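Local coordinates for alpha-rhamnosidase (Dictyoglomus thermophilum, PDB 6I60), which probably hydrolyses terminal non-reducing alpha-L-rhamnose residues of alpha-L-rhamnosides, at residues 196-209 with 237-251. Numbering follows the deposited sequence.
Sequences IAGLGLYELYINGE and NIRDGKNAIGVILGN
Leu-201 to Ile-206 pair with Ile-245 to Gly-250 as neighbouring antiparallel strands of a beta-sandwich within the Alpha-L-rhamnosidase N-terminal domain; the axes of strands 201-206 and 242-250 approach to 4.3 Å, with 169° between their N-to-C directions. Strand 196-199, in the second layer, passes 6.6 Å from the axis of 242-250 at 40°. Hydrogen-bonded pairs fall at Leu-201/Gly-250, Glu-203/Ile-248 and Tyr-205/Gly-246. A classic beta bulge, preceded by a cis peptide before Gly-200, starts the ladder: Gly-200 N and Leu-201 N both donate to Gly-250 O. On the face carrying Tyr-202, Leu-204 and Val-247, Val-247 CG2 meets Ile-196 CD1 tip to tip at 3.7 Å, while Leu-204 CD1 slants across the same methyl. On the other face Glu-203 CB lies alongside Ile-248 CG2 (3.6 Å), and its carboxylate forms salt bridges with Arg-210 and Arg-430. Asn-207, second residue of the type I' turn Ile-206 to Glu-209, accepts at OD1 from Ala-244 N (3.0 Å) and donates from ND2 to Asn-237 O (2.8 Å), in that carbonyl's plane. A leucine in its place would probably leave both without these mates and loop 237-241 less firmly tied. Asn-207 N donates to Ala-244 O at 2.8 Å.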
ATOM      1  N   ILE A 196       6.376   5.680 -22.149  1.00 66.40           N
ATOM      2  CA  ILE A 196       5.171   5.055 -22.680  1.00 56.54           C
ATOM      3  C   ILE A 196       4.052   5.158 -21.654  1.00 53.15           C
ATOM      4  O   ILE A 196       4.293   5.078 -20.444  1.00 54.73           O
ATOM      5  CB  ILE A 196       5.431   3.581 -23.064  1.00 54.09           C
ATOM      6  CG1 ILE A 196       4.146   2.901 -23.542  1.00 56.78           C
ATOM      7  CG2 ILE A 196       6.064   2.827 -21.901  1.00 56.25           C
ATOM      8  CD1 ILE A 196       4.382   1.638 -24.338  1.00 56.04           C
ATOM      9  N   ALA A 197       2.828   5.353 -22.146  1.00 60.74           N
ATOM     10  CA  ALA A 197       1.608   5.276 -21.339  1.00 60.68           C
ATOM     11  C   ALA A 197       0.588   4.507 -22.178  1.00 61.03           C
ATOM     12  O   ALA A 197      -0.129   5.091 -22.995  1.00 58.00           O
ATOM     13  CB  ALA A 197       1.098   6.657 -20.947  1.00 63.40           C
ATOM     14  N   GLY A 198       0.546   3.191 -21.985  1.00 56.80           N
ATOM     15  CA  GLY A 198      -0.408   2.356 -22.684  1.00 54.33           C
ATOM     16  C   GLY A 198      -1.649   2.091 -21.858  1.00 56.31           C
ATOM     17  O   GLY A 198      -1.583   1.417 -20.827  1.00 55.99           O
ATOM     18  N   LEU A 199      -2.787   2.617 -22.299  1.00 58.32           N
ATOM     19  CA  LEU A 199      -4.043   2.501 -21.570  1.00 58.43           C
ATOM     20  C   LEU A 199      -4.856   1.336 -22.120  1.00 58.51           C
ATOM     21  O   LEU A 199      -4.960   1.170 -23.339  1.00 53.02           O
ATOM     22  CB  LEU A 199      -4.845   3.800 -21.665  1.00 50.81           C
ATOM     23  CG  LEU A 199      -4.209   5.028 -21.012  1.00 51.45           C
ATOM     24  CD1 LEU A 199      -5.269   6.064 -20.699  1.00 54.45           C
ATOM     25  CD2 LEU A 199      -3.447   4.645 -19.750  1.00 55.88           C
ATOM     26  N   GLY A 200      -5.415   0.525 -21.223  1.00 57.61           N
ATOM     27  CA  GLY A 200      -5.225   0.688 -19.791  1.00 50.38           C
ATOM     28  C   GLY A 200      -4.024  -0.086 -19.280  1.00 57.88           C
ATOM     29  O   GLY A 200      -3.467   0.229 -18.227  1.00 62.92           O
ATOM     30  N   LEU A 201      -3.632  -1.111 -20.035  1.00 57.19           N
ATOM     31  CA  LEU A 201      -2.454  -1.913 -19.741  1.00 54.72           C
ATOM     32  C   LEU A 201      -1.625  -2.061 -21.009  1.00 57.54           C
ATOM     33  O   LEU A 201      -2.130  -1.912 -22.125  1.00 59.60           O
ATOM     34  CB  LEU A 201      -2.837  -3.294 -19.191  1.00 56.21           C
ATOM     35  CG  LEU A 201      -3.717  -3.299 -17.939  1.00 59.34           C
ATOM     36  CD1 LEU A 201      -4.256  -4.695 -17.657  1.00 49.19           C
ATOM     37  CD2 LEU A 201      -2.946  -2.758 -16.740  1.00 48.89           C
ATOM     38  N   TYR A 202      -0.338  -2.356 -20.833  1.00 56.81           N
ATOM     39  CA  TYR A 202       0.559  -2.466 -21.973  1.00 59.30           C
ATOM     40  C   TYR A 202       1.709  -3.408 -21.646  1.00 53.61           C
ATOM     41  O   TYR A 202       1.975  -3.724 -20.484  1.00 51.19           O
ATOM     42  CB  TYR A 202       1.105  -1.094 -22.397  1.00 58.91           C
ATOM     43  CG  TYR A 202       2.154  -0.533 -21.460  1.00 58.71           C
ATOM     44  CD1 TYR A 202       1.788   0.244 -20.369  1.00 63.59           C
ATOM     45  CD2 TYR A 202       3.507  -0.778 -21.667  1.00 54.10           C
ATOM     46  CE1 TYR A 202       2.740   0.758 -19.509  1.00 63.54           C
ATOM     47  CE2 TYR A 202       4.464  -0.271 -20.811  1.00 53.82           C
ATOM     48  CZ  TYR A 202       4.076   0.498 -19.734  1.00 57.99           C
ATOM     49  OH  TYR A 202       5.022   1.009 -18.880  1.00 60.38           O
ATOM     50  N   GLU A 203       2.391  -3.848 -22.702  1.00 48.73           N
ATOM     51  CA  GLU A 203       3.642  -4.582 -22.592  1.00 54.26           C
ATOM     52  C   GLU A 203       4.566  -4.094 -23.696  1.00 61.80           C
ATOM     53  O   GLU A 203       4.170  -4.060 -24.865  1.00 66.47           O
ATOM     54  CB  GLU A 203       3.422  -6.096 -22.697  1.00 64.64           C
ATOM     55  CG  GLU A 203       3.326  -6.798 -21.351  1.00 74.46           C
ATOM     56  CD  GLU A 203       3.372  -8.312 -21.466  1.00 73.33           C
ATOM     57  OE1 GLU A 203       3.047  -8.840 -22.551  1.00 68.95           O
ATOM     58  OE2 GLU A 203       3.733  -8.975 -20.470  1.00 76.14           O
ATOM     59  N   LEU A 204       5.783  -3.708 -23.328  1.00 64.18           N
ATOM     60  CA  LEU A 204       6.719  -3.087 -24.253  1.00 60.83           C
ATOM     61  C   LEU A 204       7.803  -4.071 -24.674  1.00 59.14           C
ATOM     62  O   LEU A 204       8.341  -4.814 -23.848  1.00 55.56           O
ATOM     63  CB  LEU A 204       7.360  -1.850 -23.622  1.00 59.90           C
ATOM     64  CG  LEU A 204       8.469  -1.175 -24.425  1.00 60.18           C
ATOM     65  CD1 LEU A 204       7.898  -0.492 -25.657  1.00 57.99           C
ATOM     66  CD2 LEU A 204       9.215  -0.185 -23.554  1.00 59.15           C
ATOM     67  N   TYR A 205       8.122  -4.065 -25.968  1.00 64.11           N
ATOM     68  CA  TYR A 205       9.171  -4.901 -26.532  1.00 64.39           C
ATOM     69  C   TYR A 205      10.052  -4.060 -27.442  1.00 68.47           C
ATOM     70  O   TYR A 205       9.561  -3.181 -28.155  1.00 70.03           O
ATOM     71  CB  TYR A 205       8.588  -6.081 -27.321  1.00 59.85           C
ATOM     72  CG  TYR A 205       7.873  -7.099 -26.465  1.00 64.66           C
ATOM     73  CD1 TYR A 205       8.565  -8.153 -25.883  1.00 60.44           C
ATOM     74  CD2 TYR A 205       6.506  -7.007 -26.239  1.00 58.76           C
ATOM     75  CE1 TYR A 205       7.916  -9.086 -25.098  1.00 53.70           C
ATOM     76  CE2 TYR A 205       5.850  -7.937 -25.455  1.00 63.32           C
ATOM     77  CZ  TYR A 205       6.559  -8.974 -24.888  1.00 55.68           C
ATOM     78  OH  TYR A 205       5.909  -9.902 -24.107  1.00 58.89           O
ATOM     79  N   ILE A 206      11.356  -4.332 -27.412  1.00 68.00           N
ATOM     80  CA  ILE A 206      12.321  -3.657 -28.275  1.00 69.17           C
ATOM     81  C   ILE A 206      13.264  -4.711 -28.833  1.00 71.75           C
ATOM     82  O   ILE A 206      13.995  -5.357 -28.073  1.00 74.24           O
ATOM     83  CB  ILE A 206      13.113  -2.565 -27.534  1.00 64.44           C
ATOM     84  CG1 ILE A 206      12.243  -1.325 -27.333  1.00 64.26           C
ATOM     85  CG2 ILE A 206      14.378  -2.209 -28.302  1.00 61.45           C
ATOM     86  CD1 ILE A 206      13.012  -0.094 -26.911  1.00 65.99           C
ATOM     87  N   ASN A 207      13.244  -4.891 -30.155  1.00 63.84           N
ATOM     88  CA  ASN A 207      14.094  -5.863 -30.843  1.00 65.91           C
ATOM     89  C   ASN A 207      13.879  -7.282 -30.319  1.00 70.42           C
ATOM     90  O   ASN A 207      14.794  -8.109 -30.342  1.00 61.03           O
ATOM     91  CB  ASN A 207      15.572  -5.474 -30.749  1.00 71.94           C
ATOM     92  CG  ASN A 207      15.892  -4.210 -31.525  1.00 70.52           C
ATOM     93  OD1 ASN A 207      15.422  -4.021 -32.647  1.00 73.71           O
ATOM     94  ND2 ASN A 207      16.697  -3.337 -30.929  1.00 67.15           N
ATOM     95  N   GLY A 208      12.671  -7.571 -29.834  1.00 68.87           N
ATOM     96  CA  GLY A 208      12.287  -8.906 -29.436  1.00 65.89           C
ATOM     97  C   GLY A 208      12.297  -9.160 -27.942  1.00 67.94           C
ATOM     98  O   GLY A 208      11.690 -10.139 -27.494  1.00 70.53           O
ATOM     99  N   GLU A 209      12.961  -8.313 -27.164  1.00 63.91           N
ATOM    100  CA  GLU A 209      13.104  -8.527 -25.731  1.00 66.24           C
ATOM    101  C   GLU A 209      12.095  -7.688 -24.960  1.00 69.65           C
ATOM    102  O   GLU A 209      11.841  -6.530 -25.304  1.00 65.59           O
ATOM    103  CB  GLU A 209      14.522  -8.187 -25.270  1.00 68.08           C
ATOM    104  CG  GLU A 209      15.614  -8.931 -26.019  1.00 66.12           C
ATOM    105  CD  GLU A 209      16.791  -8.042 -26.361  1.00 68.73           C
ATOM    106  OE1 GLU A 209      17.943  -8.457 -26.118  1.00 76.51           O
ATOM    107  OE2 GLU A 209      16.564  -6.926 -26.872  1.00 77.00           O
ATOM    108  N   ASN A 237      19.669  -1.963 -25.470  1.00 75.78           N
ATOM    109  CA  ASN A 237      18.695  -2.713 -26.252  1.00 72.91           C
ATOM    110  C   ASN A 237      18.565  -2.177 -27.672  1.00 70.80           C
ATOM    111  O   ASN A 237      17.673  -2.623 -28.404  1.00 74.93           O
ATOM    112  CB  ASN A 237      17.316  -2.688 -25.576  1.00 73.88           C
ATOM    113  CG  ASN A 237      17.223  -3.632 -24.395  1.00 74.14           C
ATOM    114  OD1 ASN A 237      16.755  -3.254 -23.322  1.00 68.29           O
ATOM    115  ND2 ASN A 237      17.659  -4.872 -24.591  1.00 80.33           N
ATOM    116  N   ILE A 238      19.430  -1.253 -28.088  1.00 71.71           N
ATOM    117  CA  ILE A 238      19.196  -0.488 -29.308  1.00 75.66           C
ATOM    118  C   ILE A 238      19.690  -1.201 -30.568  1.00 78.86           C
ATOM    119  O   ILE A 238      19.097  -1.031 -31.639  1.00 85.35           O
ATOM    120  CB  ILE A 238      19.835   0.906 -29.156  1.00 73.10           C
ATOM    121  CG1 ILE A 238      18.958   1.791 -28.268  1.00 79.16           C
ATOM    122  CG2 ILE A 238      20.057   1.581 -30.506  1.00 70.69           C
ATOM    123  CD1 ILE A 238      17.483   1.742 -28.618  1.00 68.32           C
ATOM    124  N   ARG A 239      20.754  -2.005 -30.466  1.00 75.58           N
ATOM    125  CA  ARG A 239      21.328  -2.707 -31.613  1.00 77.43           C
ATOM    126  C   ARG A 239      21.892  -1.711 -32.624  1.00 81.40           C
ATOM    127  O   ARG A 239      21.958  -0.509 -32.349  1.00 80.95           O
ATOM    128  CB  ARG A 239      20.289  -3.624 -32.273  1.00 74.65           C
ATOM    129  CG  ARG A 239      20.844  -4.892 -32.898  1.00 79.44           C
ATOM    130  CD  ARG A 239      19.776  -5.599 -33.722  1.00 76.36           C
ATOM    131  NE  ARG A 239      20.157  -6.966 -34.065  1.00 84.05           N
ATOM    132  CZ  ARG A 239      20.134  -7.990 -33.215  1.00 89.53           C
ATOM    133  NH1 ARG A 239      19.744  -7.809 -31.959  1.00 87.24           N
ATOM    134  NH2 ARG A 239      20.501  -9.197 -33.622  1.00 83.35           N
ATOM    135  N   ASP A 240      22.305  -2.197 -33.794  1.00 85.69           N
ATOM    136  CA  ASP A 240      22.932  -1.328 -34.781  1.00 85.20           C
ATOM    137  C   ASP A 240      21.958  -0.915 -35.876  1.00 82.61           C
ATOM    138  O   ASP A 240      21.320   0.137 -35.777  1.00 87.57           O
ATOM    139  CB  ASP A 240      24.154  -2.010 -35.398  1.00 86.84           C
ATOM    140  CG  ASP A 240      25.082  -1.026 -36.086  1.00 87.59           C
ATOM    141  OD1 ASP A 240      25.138   0.145 -35.655  1.00 81.02           O
ATOM    142  OD2 ASP A 240      25.753  -1.423 -37.061  1.00 95.56           O
ATOM    143  N   GLY A 241      21.837  -1.736 -36.918  1.00 71.37           N
ATOM    144  CA  GLY A 241      21.088  -1.375 -38.108  1.00 77.11           C
ATOM    145  C   GLY A 241      19.601  -1.148 -37.914  1.00 72.79           C
ATOM    146  O   GLY A 241      19.186  -0.114 -37.383  1.00 69.44           O
ATOM    147  N   LYS A 242      18.786  -2.099 -38.361  1.00 69.51           N
ATOM    148  CA  LYS A 242      17.341  -1.963 -38.254  1.00 71.78           C
ATOM    149  C   LYS A 242      16.884  -2.240 -36.827  1.00 80.05           C
ATOM    150  O   LYS A 242      17.430  -3.107 -36.138  1.00 74.66           O
ATOM    151  CB  LYS A 242      16.639  -2.911 -39.226  1.00 74.13           C
ATOM    152  CG  LYS A 242      16.005  -2.212 -40.420  1.00 71.22           C
ATOM    153  CD  LYS A 242      14.654  -2.818 -40.767  1.00 77.91           C
ATOM    154  CE  LYS A 242      14.497  -3.002 -42.269  1.00 84.96           C
ATOM    155  NZ  LYS A 242      13.320  -3.850 -42.610  1.00 88.79           N
ATOM    156  N   ASN A 243      15.880  -1.489 -36.383  1.00 83.35           N
ATOM    157  CA  ASN A 243      15.342  -1.618 -35.039  1.00 77.05           C
ATOM    158  C   ASN A 243      13.833  -1.787 -35.105  1.00 77.02           C
ATOM    159  O   ASN A 243      13.183  -1.405 -36.082  1.00 84.07           O
ATOM    160  CB  ASN A 243      15.682  -0.403 -34.175  1.00 75.98           C
ATOM    161  CG  ASN A 243      17.100  -0.435 -33.664  1.00 76.72           C
ATOM    162  OD1 ASN A 243      17.991  -0.995 -34.301  1.00 77.35           O
ATOM    163  ND2 ASN A 243      17.320   0.166 -32.502  1.00 80.06           N
ATOM    164  N   ALA A 244      13.279  -2.359 -34.040  1.00 76.15           N
ATOM    165  CA  ALA A 244      11.847  -2.594 -33.958  1.00 78.16           C
ATOM    166  C   ALA A 244      11.396  -2.436 -32.515  1.00 67.83           C
ATOM    167  O   ALA A 244      12.115  -2.814 -31.586  1.00 71.53           O
ATOM    168  CB  ALA A 244      11.477  -3.987 -34.481  1.00 70.12           C
ATOM    169  N   ILE A 245      10.206  -1.874 -32.338  1.00 60.69           N
ATOM    170  CA  ILE A 245       9.589  -1.744 -31.026  1.00 69.09           C
ATOM    171  C   ILE A 245       8.231  -2.432 -31.062  1.00 72.07           C
ATOM    172  O   ILE A 245       7.575  -2.499 -32.107  1.00 65.48           O
ATOM    173  CB  ILE A 245       9.454  -0.268 -30.596  1.00 66.74           C
ATOM    174  CG1 ILE A 245       8.924   0.575 -31.749  1.00 68.48           C
ATOM    175  CG2 ILE A 245      10.795   0.281 -30.154  1.00 68.88           C
ATOM    176  CD1 ILE A 245       7.433   0.674 -31.787  1.00 72.39           C
ATOM    177  N   GLY A 246       7.811  -2.946 -29.908  1.00 75.69           N
ATOM    178  CA  GLY A 246       6.547  -3.649 -29.818  1.00 70.49           C
ATOM    179  C   GLY A 246       5.728  -3.279 -28.599  1.00 66.09           C
ATOM    180  O   GLY A 246       6.229  -3.319 -27.472  1.00 67.47           O
ATOM    181  N   VAL A 247       4.468  -2.907 -28.812  1.00 61.23           N
ATOM    182  CA  VAL A 247       3.554  -2.553 -27.731  1.00 62.58           C
ATOM    183  C   VAL A 247       2.229  -3.261 -27.976  1.00 62.41           C
ATOM    184  O   VAL A 247       1.620  -3.093 -29.040  1.00 62.90           O
ATOM    185  CB  VAL A 247       3.332  -1.036 -27.624  1.00 65.26           C
ATOM    186  CG1 VAL A 247       2.424  -0.724 -26.446  1.00 67.59           C
ATOM    187  CG2 VAL A 247       4.658  -0.304 -27.489  1.00 62.88           C
ATOM    188  N   ILE A 248       1.784  -4.044 -26.998  1.00 63.78           N
ATOM    189  CA  ILE A 248       0.478  -4.694 -27.026  1.00 64.12           C
ATOM    190  C   ILE A 248      -0.371  -4.085 -25.917  1.00 54.40           C
ATOM    191  O   ILE A 248       0.105  -3.911 -24.789  1.00 53.03           O
ATOM    192  CB  ILE A 248       0.600  -6.221 -26.873  1.00 58.16           C
ATOM    193  CG1 ILE A 248      -0.781  -6.859 -26.724  1.00 58.80           C
ATOM    194  CG2 ILE A 248       1.494  -6.579 -25.697  1.00 57.62           C
ATOM    195  CD1 ILE A 248      -0.877  -8.240 -27.325  1.00 68.55           C
ATOM    196  N   LEU A 249      -1.616  -3.751 -26.240  1.00 56.57           N
ATOM    197  CA  LEU A 249      -2.491  -3.022 -25.332  1.00 56.31           C
ATOM    198  C   LEU A 249      -3.514  -3.948 -24.690  1.00 54.32           C
ATOM    199  O   LEU A 249      -4.099  -4.806 -25.356  1.00 56.91           O
ATOM    200  CB  LEU A 249      -3.216  -1.895 -26.068  1.00 55.50           C
ATOM    201  CG  LEU A 249      -2.370  -0.684 -26.463  1.00 60.52           C
ATOM    202  CD1 LEU A 249      -3.261   0.421 -26.991  1.00 61.60           C
ATOM    203  CD2 LEU A 249      -1.539  -0.193 -25.287  1.00 63.37           C
ATOM    204  N   GLY A 250      -3.728  -3.761 -23.388  1.00 55.71           N
ATOM    205  CA  GLY A 250      -4.776  -4.460 -22.669  1.00 51.90           C
ATOM    206  C   GLY A 250      -5.845  -3.502 -22.182  1.00 53.97           C
ATOM    207  O   GLY A 250      -5.616  -2.290 -22.133  1.00 56.41           O
ATOM    208  N   ASN A 251      -7.018  -4.026 -21.823  1.00 54.22           N
ATOM    209  CA  ASN A 251      -8.113  -3.162 -21.388  1.00 56.15           C
ATOM    210  C   ASN A 251      -7.884  -2.645 -19.972  1.00 60.16           C
ATOM    211  O   ASN A 251      -7.735  -1.437 -19.756  1.00 61.31           O
ATOM    212  CB  ASN A 251      -9.445  -3.915 -21.471  1.00 52.45           C
ATOM    213  CG  ASN A 251      -9.668  -4.563 -22.821  1.00 54.01           C
ATOM    214  OD1 ASN A 251      -8.894  -4.368 -23.758  1.00 62.54           O
ATOM    215  ND2 ASN A 251     -10.730  -5.347 -22.925  1.00 60.99           N
TER